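Local coordinates for protein putative short-chain dehydrogenase/reductase (Burkholderia xenovorans, PDB 5K9Z) that is probably an oxidoreductase of the short-chain dehydrogenase/reductase family, acting on CH-OH groups with NAD or NADP as acceptor, at residues A45-H50 with Y66-V71; R185-A190 with V233-D238; V119-V124 with K165-G170; L13-A18 with G39-L44; V93-F98 with L144-T149. All coordinates share one frame; numbering follows the deposited sequence. Where two conformers were deposited one is given.

Contact 1 of 5, residues A45-H50 with Y66-V71; sequences ADVDEH and YTDVSV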
# COMPACT_ATOMS: atom_id res chain seq x y z
N ALA C 45 -4.58 26.01 -17.51
CA ALA C 45 -4.64 25.21 -18.73
C ALA C 45 -5.86 24.31 -18.66
O ALA C 45 -6.08 23.63 -17.65
CB ALA C 45 -3.38 24.37 -18.92
N ASP C 46 -6.66 24.32 -19.73
CA ASP C 46 -7.85 23.49 -19.82
C ASP C 46 -8.37 23.59 -21.24
O ASP C 46 -7.93 24.42 -22.03
CB ASP C 46 -8.92 23.95 -18.81
CG ASP C 46 -9.81 22.80 -18.34
OD1 ASP C 46 -10.21 21.97 -19.17
OD2 ASP C 46 -10.10 22.72 -17.13
N VAL C 47 -9.32 22.71 -21.57
CA VAL C 47 -10.04 22.78 -22.84
C VAL C 47 -11.36 23.53 -22.70
O VAL C 47 -12.03 23.77 -23.71
CB VAL C 47 -10.29 21.36 -23.40
CG1 VAL C 47 -8.98 20.67 -23.69
CG2 VAL C 47 -11.11 20.53 -22.41
N ASP C 48 -11.75 23.90 -21.49
CA ASP C 48 -12.99 24.65 -21.26
C ASP C 48 -12.66 26.14 -21.31
O ASP C 48 -12.27 26.74 -20.30
CB ASP C 48 -13.62 24.25 -19.93
CG ASP C 48 -15.02 24.84 -19.72
OD1 ASP C 48 -15.42 25.78 -20.45
OD2 ASP C 48 -15.73 24.35 -18.82
N GLU C 49 -12.84 26.75 -22.49
CA GLU C 49 -12.42 28.13 -22.72
C GLU C 49 -13.24 29.12 -21.90
O GLU C 49 -12.68 30.04 -21.29
CB GLU C 49 -12.51 28.47 -24.21
CG GLU C 49 -11.34 27.96 -25.04
CD GLU C 49 -11.59 28.04 -26.55
OE1 GLU C 49 -12.61 27.51 -27.04
OE2 GLU C 49 -10.74 28.64 -27.25
N HIS C 50 -14.56 28.97 -21.90
CA HIS C 50 -15.40 29.92 -21.19
C HIS C 50 -15.11 29.89 -19.69
O HIS C 50 -14.90 30.94 -19.07
CB HIS C 50 -16.88 29.64 -21.45
CG HIS C 50 -17.78 30.73 -20.97
ND1 HIS C 50 -18.25 30.79 -19.67
CD2 HIS C 50 -18.27 31.83 -21.59
CE1 HIS C 50 -19.00 31.87 -19.52
NE2 HIS C 50 -19.03 32.52 -20.67
N TYR C 66 -5.34 27.46 -23.64
CA TYR C 66 -6.08 26.29 -24.07
C TYR C 66 -5.13 25.10 -24.16
O TYR C 66 -4.09 25.18 -24.81
CB TYR C 66 -6.75 26.53 -25.43
CG TYR C 66 -7.64 25.40 -25.86
CD1 TYR C 66 -7.11 24.21 -26.36
CD2 TYR C 66 -9.02 25.51 -25.77
CE1 TYR C 66 -7.94 23.15 -26.75
CE2 TYR C 66 -9.86 24.46 -26.16
CZ TYR C 66 -9.31 23.29 -26.65
OH TYR C 66 -10.12 22.25 -27.02
N THR C 67 -5.48 24.00 -23.48
CA THR C 67 -4.58 22.85 -23.41
C THR C 67 -5.37 21.56 -23.27
O THR C 67 -5.99 21.34 -22.23
CB THR C 67 -3.62 22.97 -22.23
OG1 THR C 67 -2.97 24.23 -22.26
CG2 THR C 67 -2.58 21.85 -22.31
N ASP C 68 -5.28 20.71 -24.28
CA ASP C 68 -5.70 19.31 -24.19
C ASP C 68 -4.46 18.49 -23.84
O ASP C 68 -3.60 18.27 -24.70
CB ASP C 68 -6.31 18.87 -25.51
CG ASP C 68 -6.77 17.43 -25.51
OD1 ASP C 68 -6.39 16.65 -24.62
OD2 ASP C 68 -7.52 17.08 -26.43
N VAL C 69 -4.37 18.02 -22.59
CA VAL C 69 -3.15 17.35 -22.13
C VAL C 69 -2.91 16.02 -22.82
O VAL C 69 -1.79 15.49 -22.76
CB VAL C 69 -3.13 17.14 -20.60
CG1 VAL C 69 -3.24 18.46 -19.88
CG2 VAL C 69 -4.23 16.18 -20.15
N SER C 70 -3.89 15.48 -23.54
CA SER C 70 -3.60 14.28 -24.31
C SER C 70 -2.74 14.56 -25.54
O SER C 70 -2.27 13.60 -26.17
CB SER C 70 -4.89 13.57 -24.74
OG SER C 70 -5.59 14.33 -25.70
N VAL C 71 -2.51 15.83 -25.88
CA VAL C 71 -1.73 16.23 -27.05
C VAL C 71 -0.41 16.83 -26.58
O VAL C 71 -0.40 17.93 -26.02
CB VAL C 71 -2.48 17.24 -27.93
CG1 VAL C 71 -1.65 17.59 -29.19
CG2 VAL C 71 -3.85 16.70 -28.30

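Contact 2 of 5, residues R185-A190 with V233-D238; sequences RVNAVA and VYLASD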
# COMPACT_ATOMS: atom_id res chain seq x y z
N ARG C 185 11.99 18.58 -7.93
CA ARG C 185 11.23 17.59 -7.17
C ARG C 185 10.01 17.14 -7.96
O ARG C 185 9.47 17.90 -8.77
CB ARG C 185 10.77 18.15 -5.82
CG ARG C 185 11.89 18.46 -4.84
CD ARG C 185 11.32 18.85 -3.48
NE ARG C 185 10.62 20.12 -3.55
CZ ARG C 185 9.33 20.29 -3.32
NH1 ARG C 185 8.56 19.25 -2.99
NH2 ARG C 185 8.81 21.50 -3.40
N VAL C 186 9.61 15.89 -7.74
CA VAL C 186 8.43 15.31 -8.38
C VAL C 186 7.62 14.58 -7.30
O VAL C 186 8.15 13.68 -6.64
CB VAL C 186 8.77 14.34 -9.53
CG1 VAL C 186 7.49 13.98 -10.33
CG2 VAL C 186 9.88 14.91 -10.46
N ASN C 187 6.35 14.94 -7.15
CA ASN C 187 5.49 14.36 -6.13
C ASN C 187 4.09 14.17 -6.70
O ASN C 187 3.77 14.62 -7.80
CB ASN C 187 5.43 15.24 -4.87
CG ASN C 187 6.73 15.25 -4.10
OD1 ASN C 187 7.10 14.25 -3.48
ND2 ASN C 187 7.42 16.38 -4.11
N ALA C 188 3.24 13.49 -5.92
CA ALA C 188 1.87 13.28 -6.32
C ALA C 188 0.97 13.45 -5.10
O ALA C 188 1.42 13.32 -3.96
CB ALA C 188 1.69 11.89 -6.94
N VAL C 189 -0.30 13.78 -5.35
CA VAL C 189 -1.34 13.77 -4.32
C VAL C 189 -2.39 12.76 -4.76
O VAL C 189 -2.68 12.63 -5.95
CB VAL C 189 -1.98 15.16 -4.09
CG1 VAL C 189 -0.96 16.14 -3.55
CG2 VAL C 189 -2.64 15.69 -5.36
N ALA C 190 -2.95 12.04 -3.79
CA ALA C 190 -3.91 10.98 -4.07
C ALA C 190 -5.20 11.27 -3.30
O ALA C 190 -5.36 10.82 -2.15
CB ALA C 190 -3.34 9.61 -3.73
N VAL C 233 -0.29 22.85 -2.50
CA VAL C 233 0.49 24.02 -2.10
C VAL C 233 1.52 23.63 -1.05
O VAL C 233 2.69 24.05 -1.13
CB VAL C 233 -0.44 25.16 -1.63
CG1 VAL C 233 0.36 26.25 -0.92
CG2 VAL C 233 -1.18 25.77 -2.83
N TYR C 234 1.14 22.78 -0.09
CA TYR C 234 2.14 22.26 0.84
C TYR C 234 3.32 21.63 0.09
O TYR C 234 4.49 21.96 0.35
CB TYR C 234 1.53 21.23 1.80
CG TYR C 234 2.60 20.48 2.56
CD1 TYR C 234 3.37 21.12 3.54
CD2 TYR C 234 2.88 19.15 2.27
CE1 TYR C 234 4.38 20.43 4.22
CE2 TYR C 234 3.88 18.46 2.94
CZ TYR C 234 4.62 19.10 3.91
OH TYR C 234 5.61 18.40 4.56
N LEU C 235 3.03 20.75 -0.87
CA LEU C 235 4.11 20.08 -1.58
C LEU C 235 4.95 21.05 -2.41
O LEU C 235 6.15 20.81 -2.61
CB LEU C 235 3.57 18.96 -2.47
CG LEU C 235 3.06 17.69 -1.77
CD1 LEU C 235 2.46 16.72 -2.77
CD2 LEU C 235 4.16 17.02 -0.97
N ALA C 236 4.36 22.14 -2.91
CA ALA C 236 5.13 23.11 -3.69
C ALA C 236 5.91 24.08 -2.81
O ALA C 236 6.83 24.75 -3.31
CB ALA C 236 4.22 23.91 -4.62
N SER C 237 5.57 24.18 -1.53
CA SER C 237 6.16 25.19 -0.67
C SER C 237 7.57 24.80 -0.27
O SER C 237 7.98 23.64 -0.39
CB SER C 237 5.29 25.40 0.58
OG SER C 237 5.40 24.29 1.47
N ASP C 238 8.33 25.78 0.20
CA ASP C 238 9.68 25.49 0.68
C ASP C 238 9.68 24.55 1.89
O ASP C 238 10.70 23.88 2.11
CB ASP C 238 10.42 26.78 1.03
CG ASP C 238 10.75 27.62 -0.21
OD1 ASP C 238 10.85 27.04 -1.32
OD2 ASP C 238 10.90 28.85 -0.06
O HOH W 1 9.69 24.82 -3.25

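Contact 3 of 5, residues V119-V124 with K165-G170; sequences VLLDGV and KHAVIG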
# COMPACT_ATOMS: atom_id res chain seq x y z
N VAL C 119 -5.33 10.78 -21.58
CA VAL C 119 -5.52 11.89 -20.66
C VAL C 119 -4.81 11.63 -19.33
O VAL C 119 -4.08 12.48 -18.81
CB VAL C 119 -7.03 12.14 -20.44
CG1 VAL C 119 -7.24 13.24 -19.43
CG2 VAL C 119 -7.78 12.44 -21.78
N LEU C 120 -5.06 10.46 -18.72
CA LEU C 120 -4.66 10.25 -17.34
C LEU C 120 -3.20 9.86 -17.18
O LEU C 120 -2.65 10.02 -16.08
CB LEU C 120 -5.56 9.21 -16.67
CG LEU C 120 -7.04 9.63 -16.54
CD1 LEU C 120 -7.90 8.57 -15.84
CD2 LEU C 120 -7.17 10.96 -15.82
N LEU C 121 -2.58 9.29 -18.21
CA LEU C 121 -1.19 8.85 -18.13
C LEU C 121 -0.31 9.59 -19.13
O LEU C 121 0.68 10.21 -18.71
CB LEU C 121 -1.10 7.33 -18.36
CG LEU C 121 0.32 6.76 -18.47
CD1 LEU C 121 1.18 7.15 -17.27
CD2 LEU C 121 0.28 5.24 -18.63
N ASP C 122 -0.64 9.56 -20.43
CA ASP C 122 0.20 10.25 -21.41
C ASP C 122 0.31 11.72 -21.06
O ASP C 122 1.40 12.30 -21.13
CB ASP C 122 -0.37 10.09 -22.82
CG ASP C 122 -0.41 8.65 -23.30
OD1 ASP C 122 0.28 7.79 -22.72
OD2 ASP C 122 -1.20 8.38 -24.22
N GLY C 123 -0.81 12.33 -20.66
CA GLY C 123 -0.81 13.74 -20.31
C GLY C 123 0.14 14.06 -19.16
O GLY C 123 0.75 15.13 -19.12
N VAL C 124 0.26 13.14 -18.21
CA VAL C 124 1.20 13.36 -17.10
C VAL C 124 2.63 13.24 -17.60
O VAL C 124 3.51 14.02 -17.20
CB VAL C 124 0.91 12.37 -15.96
CG1 VAL C 124 1.97 12.50 -14.89
CG2 VAL C 124 -0.47 12.62 -15.41
N LYS C 165 -3.61 5.51 -12.90
CA LYS C 165 -3.19 6.19 -11.68
C LYS C 165 -2.00 5.49 -11.02
O LYS C 165 -1.13 6.15 -10.45
CB LYS C 165 -4.38 6.30 -10.71
CG LYS C 165 -5.50 7.20 -11.23
CD LYS C 165 -5.08 8.67 -11.31
CE LYS C 165 -6.23 9.56 -11.82
NZ LYS C 165 -5.84 11.00 -11.90
N HIS C 166 -1.97 4.14 -11.08
CA HIS C 166 -0.78 3.41 -10.65
C HIS C 166 0.43 3.81 -11.49
O HIS C 166 1.53 3.99 -10.95
CB HIS C 166 -1.00 1.89 -10.75
CG HIS C 166 -1.66 1.27 -9.56
ND1 HIS C 166 -3.00 1.41 -9.29
CD2 HIS C 166 -1.16 0.47 -8.58
CE1 HIS C 166 -3.31 0.74 -8.19
NE2 HIS C 166 -2.22 0.14 -7.75
N ALA C 167 0.24 3.94 -12.80
CA ALA C 167 1.33 4.34 -13.69
C ALA C 167 1.83 5.75 -13.37
O ALA C 167 3.04 6.02 -13.46
CB ALA C 167 0.86 4.24 -15.15
N VAL C 168 0.92 6.66 -13.01
CA VAL C 168 1.29 8.03 -12.63
C VAL C 168 2.17 8.03 -11.38
O VAL C 168 3.15 8.78 -11.29
CB VAL C 168 0.02 8.88 -12.41
CG1 VAL C 168 0.33 10.17 -11.69
CG2 VAL C 168 -0.70 9.18 -13.77
N ILE C 169 1.84 7.19 -10.41
CA ILE C 169 2.70 7.09 -9.23
C ILE C 169 4.05 6.49 -9.61
O ILE C 169 5.10 6.97 -9.15
CB ILE C 169 1.98 6.29 -8.13
CG1 ILE C 169 0.85 7.15 -7.56
CG2 ILE C 169 2.98 5.85 -7.04
CD1 ILE C 169 0.00 6.47 -6.51
N GLY C 170 4.08 5.50 -10.50
CA GLY C 170 5.36 4.96 -10.94
C GLY C 170 6.20 5.97 -11.71
O GLY C 170 7.42 6.09 -11.51
O HOH W 2 -3.71 11.22 -13.95

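Contact 4 of 5, residues L13-A18 with G39-L44; sequences LKDRVA and GAFVVL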
# COMPACT_ATOMS: atom_id res chain seq x y z
N LEU C 13 3.95 31.05 -2.00
CA LEU C 13 4.39 30.92 -3.39
C LEU C 13 4.57 32.30 -4.02
O LEU C 13 4.26 32.50 -5.20
CB LEU C 13 3.41 30.08 -4.20
CG LEU C 13 3.11 28.69 -3.62
CD1 LEU C 13 2.00 28.04 -4.43
CD2 LEU C 13 4.36 27.82 -3.61
N LYS C 14 5.06 33.26 -3.23
CA LYS C 14 5.17 34.64 -3.67
C LYS C 14 6.04 34.76 -4.92
O LYS C 14 7.22 34.39 -4.90
CB LYS C 14 5.73 35.49 -2.53
CG LYS C 14 5.82 36.97 -2.83
CD LYS C 14 4.50 37.51 -3.38
CE LYS C 14 4.60 38.99 -3.72
NZ LYS C 14 3.44 39.44 -4.55
N ASP C 15 5.45 35.26 -6.01
CA ASP C 15 6.09 35.48 -7.31
C ASP C 15 6.56 34.19 -7.97
O ASP C 15 7.32 34.25 -8.94
CB ASP C 15 7.26 36.46 -7.22
CG ASP C 15 6.83 37.85 -6.81
OD1 ASP C 15 5.66 38.21 -7.04
OD2 ASP C 15 7.68 38.59 -6.27
N ARG C 16 6.13 33.04 -7.48
CA ARG C 16 6.38 31.79 -8.17
C ARG C 16 5.43 31.69 -9.36
O ARG C 16 4.35 32.28 -9.37
CB ARG C 16 6.18 30.59 -7.24
CG ARG C 16 6.96 30.66 -5.91
CD ARG C 16 8.32 29.95 -5.95
NE ARG C 16 9.07 30.18 -4.71
CZ ARG C 16 9.20 29.31 -3.70
NH1 ARG C 16 9.91 29.66 -2.64
NH2 ARG C 16 8.64 28.11 -3.75
N VAL C 17 5.83 30.93 -10.37
CA VAL C 17 5.04 30.72 -11.58
C VAL C 17 4.56 29.28 -11.59
O VAL C 17 5.37 28.34 -11.55
CB VAL C 17 5.85 31.02 -12.85
CG1 VAL C 17 4.99 30.79 -14.08
CG2 VAL C 17 6.40 32.46 -12.79
N ALA C 18 3.24 29.10 -11.61
CA ALA C 18 2.64 27.78 -11.63
C ALA C 18 1.82 27.60 -12.90
O ALA C 18 1.17 28.54 -13.37
CB ALA C 18 1.73 27.56 -10.41
N GLY C 39 0.17 33.98 -3.72
CA GLY C 39 1.07 34.92 -4.35
C GLY C 39 1.68 34.48 -5.67
O GLY C 39 2.59 35.15 -6.16
N ALA C 40 1.22 33.37 -6.24
CA ALA C 40 1.81 32.86 -7.47
C ALA C 40 1.18 33.48 -8.71
O ALA C 40 0.01 33.88 -8.71
CB ALA C 40 1.67 31.34 -7.52
N PHE C 41 1.98 33.56 -9.78
CA PHE C 41 1.48 33.80 -11.14
C PHE C 41 1.01 32.48 -11.73
O PHE C 41 1.82 31.56 -11.88
CB PHE C 41 2.56 34.40 -12.04
CG PHE C 41 3.07 35.73 -11.59
CD1 PHE C 41 2.39 36.89 -11.96
CD2 PHE C 41 4.23 35.83 -10.86
CE1 PHE C 41 2.86 38.12 -11.57
CE2 PHE C 41 4.70 37.07 -10.46
CZ PHE C 41 4.01 38.22 -10.81
N VAL C 42 -0.27 32.39 -12.08
CA VAL C 42 -0.87 31.12 -12.47
C VAL C 42 -1.24 31.16 -13.95
O VAL C 42 -1.91 32.09 -14.41
CB VAL C 42 -2.10 30.78 -11.61
CG1 VAL C 42 -2.68 29.44 -12.04
CG2 VAL C 42 -1.72 30.78 -10.10
N VAL C 43 -0.81 30.15 -14.68
CA VAL C 43 -1.29 29.89 -16.03
C VAL C 43 -2.29 28.76 -15.91
O VAL C 43 -1.95 27.67 -15.44
CB VAL C 43 -0.15 29.53 -16.99
CG1 VAL C 43 -0.71 29.13 -18.36
CG2 VAL C 43 0.83 30.71 -17.15
N LEU C 44 -3.54 29.03 -16.29
CA LEU C 44 -4.62 28.06 -16.22
C LEU C 44 -4.75 27.32 -17.54
O LEU C 44 -5.05 27.93 -18.58
CB LEU C 44 -5.93 28.77 -15.89
CG LEU C 44 -6.14 29.22 -14.45
CD1 LEU C 44 -5.37 30.48 -14.16
CD2 LEU C 44 -7.61 29.45 -14.27

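Contact 5 of 5, residues V93-F98 with L144-T149; sequences VNNAGF and LSVAST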
# COMPACT_ATOMS: atom_id res chain seq x y z
N VAL C 93 1.42 21.43 -12.30
CA VAL C 93 0.38 20.57 -11.71
C VAL C 93 -0.31 19.80 -12.83
O VAL C 93 -1.07 20.38 -13.62
CB VAL C 93 -0.62 21.37 -10.88
CG1 VAL C 93 -1.66 20.44 -10.26
CG2 VAL C 93 0.09 22.11 -9.76
N ASN C 94 -0.05 18.50 -12.91
CA ASN C 94 -0.70 17.62 -13.88
C ASN C 94 -2.00 17.15 -13.27
O ASN C 94 -2.01 16.24 -12.43
CB ASN C 94 0.18 16.43 -14.22
CG ASN C 94 1.50 16.85 -14.81
OD1 ASN C 94 1.53 17.57 -15.81
ND2 ASN C 94 2.59 16.43 -14.18
N ASN C 95 -3.11 17.77 -13.68
CA ASN C 95 -4.41 17.50 -13.11
C ASN C 95 -5.44 17.34 -14.22
O ASN C 95 -5.43 18.09 -15.21
CB ASN C 95 -4.81 18.62 -12.15
CG ASN C 95 -6.29 18.59 -11.79
OD1 ASN C 95 -7.09 19.36 -12.33
ND2 ASN C 95 -6.66 17.69 -10.90
N ALA C 96 -6.34 16.37 -14.07
CA ALA C 96 -7.44 16.19 -15.01
C ALA C 96 -8.67 15.73 -14.24
O ALA C 96 -8.58 14.78 -13.45
CB ALA C 96 -7.10 15.19 -16.11
N GLY C 97 -9.78 16.43 -14.43
CA GLY C 97 -11.07 16.00 -13.92
C GLY C 97 -11.70 15.07 -14.92
O GLY C 97 -12.54 15.49 -15.73
N PHE C 98 -11.28 13.81 -14.92
CA PHE C 98 -11.56 12.91 -16.03
C PHE C 98 -11.48 11.48 -15.53
O PHE C 98 -10.59 11.16 -14.74
CB PHE C 98 -10.56 13.13 -17.18
CG PHE C 98 -10.79 12.24 -18.37
CD1 PHE C 98 -11.68 12.61 -19.37
CD2 PHE C 98 -10.11 11.03 -18.49
CE1 PHE C 98 -11.88 11.79 -20.49
CE2 PHE C 98 -10.33 10.21 -19.59
CZ PHE C 98 -11.21 10.58 -20.59
N LEU C 144 4.05 18.31 -9.88
CA LEU C 144 3.05 17.67 -9.04
C LEU C 144 1.96 17.07 -9.91
O LEU C 144 1.50 17.71 -10.86
CB LEU C 144 2.44 18.67 -8.04
CG LEU C 144 3.42 19.35 -7.09
CD1 LEU C 144 2.77 20.48 -6.30
CD2 LEU C 144 4.02 18.31 -6.15
N SER C 145 1.54 15.85 -9.59
CA SER C 145 0.49 15.17 -10.35
C SER C 145 -0.64 14.80 -9.40
O SER C 145 -0.41 14.29 -8.31
CB SER C 145 1.03 13.93 -11.05
OG SER C 145 2.08 14.25 -11.95
N VAL C 146 -1.88 15.03 -9.84
CA VAL C 146 -3.05 14.66 -9.04
C VAL C 146 -3.39 13.23 -9.45
O VAL C 146 -3.97 12.99 -10.52
CB VAL C 146 -4.21 15.62 -9.26
CG1 VAL C 146 -5.46 15.18 -8.43
CG2 VAL C 146 -3.77 17.04 -8.90
N ALA C 147 -2.97 12.27 -8.62
CA ALA C 147 -3.30 10.89 -8.91
C ALA C 147 -4.63 10.60 -8.23
O ALA C 147 -5.58 11.38 -8.40
CB ALA C 147 -2.19 9.94 -8.47
N SER C 148 -4.70 9.56 -7.40
CA SER C 148 -5.94 9.11 -6.77
C SER C 148 -5.60 7.93 -5.87
O SER C 148 -4.61 7.25 -6.09
CB SER C 148 -6.98 8.69 -7.80
OG SER C 148 -8.00 7.92 -7.20
N THR C 149 -6.49 7.66 -4.91
CA THR C 149 -6.38 6.42 -4.15
C THR C 149 -6.43 5.20 -5.07
O THR C 149 -5.87 4.15 -4.73
CB THR C 149 -7.51 6.32 -3.10
OG1 THR C 149 -8.77 6.58 -3.72
CG2 THR C 149 -7.31 7.33 -2.02
O HOH W 3 -5.79 14.09 -12.28

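Contact 1 of 5, residues A45-H50 with Y66-V71
Val47 lies over one face of the Tyr66 ring, offset toward its rim. Val47 CA is 4.1 Å from the centroid of the Tyr66 ring and 25° off its normal, a CH-pi contact. On the same face sits Asp46 O. Tyr66 CG is anti to its backbone N (chi1 -174°), which brings the ring back to segment 45-50 although the Tyr66 CB bond starts away from it. Glu49 comes in at the ring edge, with its CG 3.5 Å from Tyr66 CD2 and its carboxylate steep to the ring, 77° between planes. The CG1 branch of Val47 reaches past the tyrosine and stops 3.6 Å from Asp68 CA. Thr67 supplies the polar link. Its N donates to Asp46 O at 2.9 Å, from above the carbonyl plane. Thr67 OG1 packs 3.4 Å from Ala45 CB and bonds to Ala65 O.

Asp46 OD1 accepts from Val47 N at 2.7 Å, and Asp46 OD2 from Ala24 N of the loop after strand 17-21. Asp68 OD1 accepts from Ser70 N, an Asx turn, and also from Ser70 OG, on the same face of the carboxylate. Both segments leave neighbouring strands of the Rossmann fold, where relatives bind the adenosine of the cofactor. With a single hydrogen bond between the segments, the contact relies on ring packing, and the acid groups do not bond across it.

Contact 2 of 5, residues R185-A190 with V233-D238
The last turn of helix 225-236 stands over strand 184-191, with Leu235 CA 7.4 Å from Asn187 CA and Ala236 CA 8.9 Å from Arg185 CA. Arg185 bends at chi3 (-68°) and turns its guanidinium end-on to the helix. NH1 and NH2 of Arg185 both donate to Leu235 O, each at 2.9 Å, and the oxygen lies in the guanidinium plane. The two bonds meet the oxygen at the edge of the guanidinium and fix how that plane is turned. Arg185 NH1 also bonds to Val243 O. A water extends the polar edge: it donates to Ala236 O at 2.9 Å and to Asp238 OD1, with a weak bond from Arg185 NH2.

This is a helix packed on a face of the parallel Rossmann sheet. The guanidinium meets the C-terminal end of the helix, where a positive charge is probably favourable. Beneath it the contact is apolar. Leu235 CD1 reaches down to the strand, 3.9 Å from Asn187 CB and 3.7 Å from Ala188 O. It also nears Val189, but that side chain has two conformers. The Asn187 amide is held elsewhere, by His246 N and Val243 O. At the helix end Ser237 OG donates back to Tyr234 O at 2.7 Å.

Contact 3 of 5, residues V119-V124 with K165-G170
Val168 presses its CG2 against segment 119-124, only 3.1 Å from Leu120 O. This is the tight part of the contact. The helices run nearly parallel, with segment axes 20° apart and 8.9 Å at closest approach. Val168 CG2 is anti to the carbonyl carbon of its residue, beside the backbone N, and there it also meets Val124 CG2 at 3.8 Å. The two valine side chains cross at about a right angle. Ser145 of the central sheet touches both.

The other flank is partly exposed. Leu121 sets CD1 3.6 Å from Ala167 CB, with CD2 on the same methyl. The packing is loose between Leu121 CD1 and Val168 CG2, 4.5 Å apart.

At the buried start of the contact the link is wet. Lys165 starts away from segment 119-124 but bends at chi2 (-67°), which carries NZ back. A water donates to Leu120 O at 2.7 Å and accepts from Lys165 NZ at 3.0 Å. Lys165 NZ also bonds to Val146 O. The wider pi-type turn at 119-122 may leave Leu120 O turned to this water.

Tyr161 and Lys165 fit the YxxxK pattern of the family. In classical members a backbone carbonyl of the helix matching 110-138 is linked through a water to that lysine, so the bridge here is consistent with a similar proton relay.

Contact 4 of 5, residues L13-A18 with G39-L44
Ala18 joins the neighbouring strand through both of its backbone polar atoms. Its N donates to Phe41 O at 2.9 Å, and its O accepts from Val43 N. Before them Phe41 N donates to Arg16 O at 2.7 Å. Val17 pairs with Phe41 and Ala18 with Val42 in parallel register. CA-H...O contacts, such as Val17 CA to Phe41 O at 3.3 Å, fill in between the bonds.

Ahead of the strands two turns meet. Leu13 to Arg16 form a type II turn, closed by Arg16 N to Leu13 O. Asp15 N donates to Gly39 O at 2.9 Å from above the carbonyl plane. Gly39 has positive phi and is the C-prime residue of the Schellman motif that ends helix 26-37.

Apolar packing lies on both faces. Leu13 CB meets Ala40 CB at 4.0 Å on the side of Met35. Val17 and Phe41 share the other face with His86, whose ring meets that of Phe41.

Charges sit at the margin. Phe41 CG is anti to its carbonyl carbon (chi1 -62°), which lays the ring beside Asp15. The two side chains point the same way with planes 23° apart, and Asp15 OD1 is 3.7 Å from Phe41 CE2. Lys14 NZ and Asp15 OD1 form a salt bridge at 3.6 Å within their own segment. Arg16 NH1 reaches Asp238 OD2.

Strand 17-21, helix 26-37 and strand 41-46 make a beta-alpha-beta crossover, here the first unit of a Rossmann fold.

Contact 5 of 5, residues V93-F98 with L144-T149
Asn94 and Ser145 pair side by side in the parallel Rossmann sheet, where strands 91-94 and 141-146 are neighbours. Residues 94-97 fit the NNAG motif of short-chain dehydrogenases. Asn94 is held on both backbone sides: its N donates to Leu144 O at 2.7 Å, and its O accepts from Val146 N at 2.9 Å. The side chains repeat the link. Asn94 CG is anti to its carbonyl carbon (chi1 -60°), which lays the amide beside the next strand. Asn94 ND2 then donates to Ser145 OG at 3.2 Å, nearly straight at 166° and close to the amide plane. On the opposite face Val93 CG1 packs 4.2 Å from Val146 CG2.

The next shell surrounds these strands. Helix 110-138 lies against Asn94 and Ser145, through Ile128 and Val124. Leu232 covers Val93, Leu144 and Val146 from the other face. From strand 17-21, Thr21 OG1 lies between Val93 O and Asn95 O, two acceptors for its one proton. Farther out Phe98 packs on Phe272 of the second subunit. Where the strands part, a water takes over from direct pairing: it accepts from Ala96 N at 3.0 Å and lies 2.8 Å from Val146 O.

From the N terminus, contact 4 closes the first beta-alpha-beta loop, around helix 26-37. Contact 1 follows directly, since residues 39-44 run into 45-50, and closes the loop through helix 49-58 and strand 63-66. Contacts 5 and 3 cross: their segments alternate in the order 93-98, 119-124, 144-149, 165-170. Contact 5 is at the middle of the sheet and contact 3 joins the helices that flank it, about 8 Å away between centres. Contact 2 comes last and ties helix 225-236 to strand 184-191, next to strand 141-146 of contact 5. Its segment 233-238 also touches residues 13-18 of contact 4, while Val69 of contact 1 packs on helix 110-138 in contact 3.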